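Local coordinates for protein L-tyrosine isonitrile synthase (Pseudomonas aeruginosa, PDB 3E59) that builds the isonitrile group on L-tyrosine, taking the carbon from C2 of ribulose 5-phosphate, in the biosynthesis of paerucumarin, at residues L16-L21 with N94-R99; E187-S192 with R236-G241. All blocks are in the same frame, centred on the assembly; numbering follows the deposited sequence.

Contact 1: L16-L21 with N94-R99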
loop_
_atom_site.group_PDB
_atom_site.type_symbol
_atom_site.label_atom_id
_atom_site.label_comp_id
_atom_site.label_asym_id
_atom_site.label_seq_id
_atom_site.Cartn_x
_atom_site.Cartn_y
_atom_site.Cartn_z
ATOM N N LEU A 16 2.504 -13.140 14.642
ATOM C CA LEU A 16 3.558 -12.204 14.260
ATOM C C LEU A 16 4.580 -12.878 13.351
ATOM O O LEU A 16 5.004 -12.298 12.353
ATOM C CB LEU A 16 4.236 -11.595 15.506
ATOM C CG LEU A 16 5.333 -10.549 15.241
ATOM C CD1 LEU A 16 4.816 -9.338 14.449
ATOM C CD2 LEU A 16 5.986 -10.099 16.540
ATOM N N LYS A 17 4.966 -14.106 13.699
ATOM C CA LYS A 17 5.930 -14.877 12.901
ATOM C C LYS A 17 5.419 -15.073 11.473
ATOM O O LYS A 17 6.200 -15.061 10.525
ATOM C CB LYS A 17 6.263 -16.222 13.567
ATOM N N GLU A 18 4.102 -15.229 11.341
ATOM C CA GLU A 18 3.421 -15.269 10.044
ATOM C C GLU A 18 3.571 -13.962 9.227
ATOM O O GLU A 18 3.775 -14.003 8.011
ATOM C CB GLU A 18 1.939 -15.607 10.253
ATOM C CG GLU A 18 1.143 -15.799 8.989
ATOM C CD GLU A 18 1.575 -17.030 8.212
ATOM O OE1 GLU A 18 1.754 -18.090 8.849
ATOM O OE2 GLU A 18 1.739 -16.925 6.972
ATOM N N LEU A 19 3.470 -12.816 9.895
ATOM C CA LEU A 19 3.654 -11.511 9.246
ATOM C C LEU A 19 5.120 -11.234 8.918
ATOM O O LEU A 19 5.418 -10.642 7.897
ATOM C CB LEU A 19 3.128 -10.378 10.148
ATOM C CG LEU A 19 1.705 -10.505 10.711
ATOM C CD1 LEU A 19 1.449 -9.476 11.815
ATOM C CD2 LEU A 19 0.667 -10.376 9.595
ATOM N N LEU A 20 6.021 -11.653 9.810
ATOM C CA LEU A 20 7.440 -11.344 9.706
ATOM C C LEU A 20 8.098 -11.922 8.445
ATOM O O LEU A 20 9.074 -11.357 7.940
ATOM C CB LEU A 20 8.181 -11.820 10.968
ATOM C CG LEU A 20 8.068 -10.958 12.240
ATOM C CD1 LEU A 20 8.637 -11.699 13.423
ATOM C CD2 LEU A 20 8.773 -9.603 12.056
ATOM N N LEU A 21 7.562 -13.051 7.965
ATOM C CA LEU A 21 7.969 -13.673 6.700
ATOM C C LEU A 21 7.830 -12.762 5.486
ATOM O O LEU A 21 8.572 -12.922 4.516
ATOM C CB LEU A 21 7.137 -14.928 6.431
ATOM C CG LEU A 21 7.246 -16.088 7.410
ATOM C CD1 LEU A 21 6.075 -17.048 7.207
ATOM C CD2 LEU A 21 8.613 -16.803 7.276
ATOM N N ASN A 94 -5.748 -12.526 1.479
ATOM C CA ASN A 94 -6.790 -13.424 1.925
ATOM C C ASN A 94 -6.247 -14.735 2.501
ATOM O O ASN A 94 -6.760 -15.219 3.504
ATOM C CB ASN A 94 -7.810 -13.702 0.824
ATOM C CG ASN A 94 -9.067 -14.329 1.373
ATOM O OD1 ASN A 94 -9.829 -13.670 2.074
ATOM N ND2 ASN A 94 -9.277 -15.613 1.089
ATOM N N HIS A 95 -5.215 -15.302 1.875
ATOM C CA HIS A 95 -4.661 -16.575 2.338
ATOM C C HIS A 95 -3.902 -16.401 3.649
ATOM O O HIS A 95 -3.909 -17.286 4.488
ATOM C CB HIS A 95 -3.782 -17.253 1.273
ATOM C CG HIS A 95 -3.395 -18.663 1.614
ATOM N ND1 HIS A 95 -2.080 -19.058 1.774
ATOM C CD2 HIS A 95 -4.152 -19.765 1.849
ATOM C CE1 HIS A 95 -2.046 -20.346 2.079
ATOM N NE2 HIS A 95 -3.289 -20.800 2.128
ATOM N N LEU A 96 -3.254 -15.254 3.816
ATOM C CA LEU A 96 -2.641 -14.881 5.088
ATOM C C LEU A 96 -3.659 -14.970 6.257
ATOM O O LEU A 96 -3.354 -15.503 7.329
ATOM C CB LEU A 96 -2.045 -13.477 4.962
ATOM C CG LEU A 96 -1.219 -12.859 6.098
ATOM C CD1 LEU A 96 0.112 -13.570 6.315
ATOM C CD2 LEU A 96 -0.963 -11.410 5.782
ATOM N N CYS A 97 -4.869 -14.460 6.035
ATOM C CA CYS A 97 -5.939 -14.502 7.041
ATOM C C CYS A 97 -6.362 -15.943 7.325
ATOM O O CYS A 97 -6.608 -16.296 8.484
ATOM C CB CYS A 97 -7.150 -13.672 6.583
ATOM S SG CYS A 97 -6.921 -11.868 6.618
ATOM N N GLN A 98 -6.426 -16.767 6.268
ATOM C CA GLN A 98 -6.777 -18.193 6.388
ATOM C C GLN A 98 -5.722 -18.974 7.187
ATOM O O GLN A 98 -6.061 -19.780 8.061
ATOM C CB GLN A 98 -7.000 -18.826 5.000
ATOM C CG GLN A 98 -8.229 -18.278 4.241
ATOM C CD GLN A 98 -8.420 -18.886 2.853
ATOM O OE1 GLN A 98 -7.471 -19.040 2.083
ATOM N NE2 GLN A 98 -9.658 -19.223 2.527
ATOM N N ARG A 99 -4.445 -18.725 6.902
ATOM C CA ARG A 99 -3.353 -19.359 7.673
ATOM C C ARG A 99 -3.395 -19.032 9.176
ATOM O O ARG A 99 -3.136 -19.898 9.998
ATOM C CB ARG A 99 -1.975 -19.024 7.089
ATOM C CG ARG A 99 -1.764 -19.557 5.680
ATOM C CD ARG A 99 -0.292 -19.679 5.314
ATOM N NE ARG A 99 0.157 -21.075 5.337
ATOM C CZ ARG A 99 0.796 -21.656 6.351
ATOM N NH1 ARG A 99 1.094 -20.977 7.455
ATOM N NH2 ARG A 99 1.150 -22.925 6.254
#
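Glu18 reaches across to segment 94-99 of helix 84-103 and meets Leu96 and Arg99 there with different parts of its chain. Its CG is anti to the backbone N (chi1 -175°), and a bend at chi2 then turns the carboxylate. Glu18 and Leu96 run alongside each other in opposing senses. Glu18 CG lies 3.6 Å from Leu96 CD1, so the aliphatic part of the acid rests on the leucine. Glu18 OE2 is 3.8 Å from Leu96 CD1. Arg99 comes in nearly perpendicular to Glu18. Glu18 OE1 sits at the guanidinium edge, near its plane, 3.3 Å from Arg99 NH1. This is a salt bridge, but its hydrogen bond is long and weak, with an angle of 133° at the hydrogen. The carboxylate and guanidinium planes are tilted 32° apart. A bend at chi3 of Arg99 brings NH1 to the carboxylate. Leu19 joins the apolar side: Leu19 CD2 and Leu96 CD2 approach to 4.3 Å. Leu96 also touches Ile268, while Leu19 touches Phe266 in strand 265-267. The axes of the two short segments come no closer than 10.9 Å, so side chains do the bridging. The arrangement is a roughly antiparallel helix pair beside the end strand of the parallel sheet; helix 84-103 connects neighbouring strands 60-64 and 108-112 as the helix of a beta-alpha-beta crossover.

Contact 2: E187-S192 with R236-G241; sequences ETLLAS and RSWAWG
Trp238 starts with CG anti to its carbonyl carbon (chi1 -71°), and this sends the indole out from its helix toward Thr188 and Leu189. Thr188 turns CG2 anti to its backbone N, which brings the methyl to the six-membered part of the ring. Thr188 CG2 lies 3.6 Å from Trp238 CH2, and Thr188 CB is 3.8 Å from Trp238 CZ3. Thr188 and Trp238 point at each other from their own helices. Leu189 instead crosses the indole at a slant. Leu189 CD2 is 3.5 Å from Trp238 CH2 and 3.7 Å from Trp238 CZ2. The two methyls lie on opposite sides of the indole plane, and the outer end of the six-membered ring fits between them. The contact is apolar: the hydroxyl OG1 of Thr188 is hydrogen-bonded to Ser184 O in its own helix. Just beyond, a type I turn from Leu189 leads to Ser192, the N-cap of helix 193-210, whose OG hydrogen-bonds to Gly195 N. That helix lies against both sides, with Tyr199 touching Leu189 and Leu198 touching Trp238. The contact therefore ties the C-terminal part of helix 182-189 to the long helix 219-247, next to helix 193-210.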
loop_
_atom_site.group_PDB
_atom_site.type_symbol
_atom_site.label_atom_id
_atom_site.label_comp_id
_atom_site.label_asym_id
_atom_site.label_seq_id
_atom_site.Cartn_x
_atom_site.Cartn_y
_atom_site.Cartn_z
ATOM N N GLU A 187 9.161 19.099 8.975
ATOM C CA GLU A 187 9.952 18.993 10.214
ATOM C C GLU A 187 10.063 17.537 10.697
ATOM O O GLU A 187 11.148 17.084 11.091
ATOM C CB GLU A 187 9.397 19.924 11.315
ATOM C CG GLU A 187 10.107 19.794 12.676
ATOM C CD GLU A 187 9.861 20.977 13.621
ATOM O OE1 GLU A 187 8.883 21.748 13.415
ATOM O OE2 GLU A 187 10.657 21.133 14.582
ATOM N N THR A 188 8.940 16.819 10.646
ATOM C CA THR A 188 8.879 15.389 10.964
ATOM C C THR A 188 9.756 14.524 10.033
ATOM O O THR A 188 10.523 13.686 10.506
ATOM C CB THR A 188 7.407 14.870 10.944
ATOM O OG1 THR A 188 6.588 15.723 11.755
ATOM C CG2 THR A 188 7.300 13.438 11.465
ATOM N N LEU A 189 9.650 14.726 8.723
ATOM C CA LEU A 189 10.477 13.962 7.753
ATOM C C LEU A 189 11.967 14.162 8.018
ATOM O O LEU A 189 12.740 13.209 7.979
ATOM C CB LEU A 189 10.124 14.309 6.284
ATOM C CG LEU A 189 8.686 13.998 5.830
ATOM C CD1 LEU A 189 8.328 14.627 4.455
ATOM C CD2 LEU A 189 8.414 12.492 5.845
ATOM N N LEU A 190 12.356 15.398 8.322
ATOM C CA LEU A 190 13.763 15.738 8.583
ATOM C C LEU A 190 14.292 15.269 9.953
ATOM O O LEU A 190 15.492 15.383 10.227
ATOM C CB LEU A 190 14.010 17.247 8.432
ATOM C CG LEU A 190 13.821 18.034 7.125
ATOM C CD1 LEU A 190 15.049 18.898 6.877
ATOM C CD2 LEU A 190 13.528 17.185 5.895
ATOM N N ALA A 191 13.403 14.743 10.798
ATOM C CA ALA A 191 13.763 14.347 12.161
ATOM C C ALA A 191 14.378 12.968 12.261
ATOM O O ALA A 191 14.955 12.625 13.295
ATOM C CB ALA A 191 12.549 14.461 13.106
ATOM N N SER A 192 14.269 12.166 11.202
ATOM C CA SER A 192 14.832 10.811 11.244
ATOM C C SER A 192 15.346 10.300 9.895
ATOM O O SER A 192 14.937 10.780 8.828
ATOM C CB SER A 192 13.815 9.822 11.829
ATOM O OG SER A 192 12.752 9.596 10.919
ATOM N N ARG A 236 -1.326 13.929 3.126
ATOM C CA ARG A 236 -2.575 13.185 2.926
ATOM C C ARG A 236 -2.532 11.759 3.468
ATOM O O ARG A 236 -3.479 11.322 4.136
ATOM C CB ARG A 236 -2.985 13.155 1.449
ATOM C CG ARG A 236 -3.193 14.517 0.814
ATOM C CD ARG A 236 -4.259 15.352 1.520
ATOM N NE ARG A 236 -4.182 16.734 1.060
ATOM C CZ ARG A 236 -4.733 17.188 -0.062
ATOM N NH1 ARG A 236 -5.435 16.378 -0.854
ATOM N NH2 ARG A 236 -4.573 18.462 -0.389
ATOM N N SER A 237 -1.455 11.030 3.176
ATOM C CA SER A 237 -1.305 9.654 3.672
ATOM C C SER A 237 -1.306 9.617 5.182
ATOM O O SER A 237 -1.917 8.731 5.778
ATOM C CB SER A 237 -0.012 9.006 3.166
ATOM O OG SER A 237 0.044 9.042 1.755
ATOM N N TRP A 238 -0.606 10.570 5.805
ATOM C CA TRP A 238 -0.563 10.628 7.260
ATOM C C TRP A 238 -1.900 11.066 7.868
ATOM O O TRP A 238 -2.310 10.532 8.900
ATOM C CB TRP A 238 0.586 11.503 7.769
ATOM C CG TRP A 238 1.990 10.929 7.586
ATOM C CD1 TRP A 238 2.341 9.681 7.099
ATOM C CD2 TRP A 238 3.222 11.583 7.925
ATOM N NE1 TRP A 238 3.711 9.540 7.102
ATOM C CE2 TRP A 238 4.276 10.686 7.611
ATOM C CE3 TRP A 238 3.541 12.843 8.470
ATOM C CZ2 TRP A 238 5.635 11.018 7.818
ATOM C CZ3 TRP A 238 4.898 13.170 8.671
ATOM C CH2 TRP A 238 5.920 12.256 8.342
ATOM N N ALA A 239 -2.559 12.051 7.253
ATOM C CA ALA A 239 -3.928 12.436 7.649
ATOM C C ALA A 239 -4.882 11.231 7.578
ATOM O O ALA A 239 -5.601 10.952 8.533
ATOM C CB ALA A 239 -4.450 13.584 6.770
ATOM N N TRP A 240 -4.876 10.521 6.447
ATOM C CA TRP A 240 -5.682 9.295 6.277
ATOM C C TRP A 240 -5.371 8.269 7.367
ATOM O O TRP A 240 -6.280 7.693 7.967
ATOM C CB TRP A 240 -5.430 8.694 4.884
ATOM C CG TRP A 240 -6.265 7.470 4.463
ATOM C CD1 TRP A 240 -5.791 6.342 3.839
ATOM C CD2 TRP A 240 -7.690 7.277 4.596
ATOM N NE1 TRP A 240 -6.823 5.463 3.574
ATOM C CE2 TRP A 240 -7.997 6.009 4.026
ATOM C CE3 TRP A 240 -8.732 8.046 5.127
ATOM C CZ2 TRP A 240 -9.305 5.494 3.983
ATOM C CZ3 TRP A 240 -10.042 7.516 5.097
ATOM C CH2 TRP A 240 -10.308 6.257 4.524
ATOM N N GLY A 241 -4.082 8.050 7.628
ATOM C CA GLY A 241 -3.661 7.161 8.716
ATOM C C GLY A 241 -4.194 7.565 10.085
ATOM O O GLY A 241 -4.635 6.712 10.875
#

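In the fold
Contacts 1 and 2 are separate in space and follow one another along the chain. Their centres are 28 Å apart, and their nearest atoms are about 17 Å apart. Contact 1 is centred about 17 Å, and contact 2 about 16 Å, from the centre of the chain. The parallel sheet connects them indirectly. Helix 219-247 of contact 2 runs on to strand 252-255, which pairs with strand 265-267, the strand that contact 1 touches. Trp240 NE1 also donates a hydrogen bond to Cys113 O, just after strand 108-112. A phosphate ion lies about 4 Å from the Trp238 side chain; it is probably from the crystallisation liquor, though it may mark a pocket.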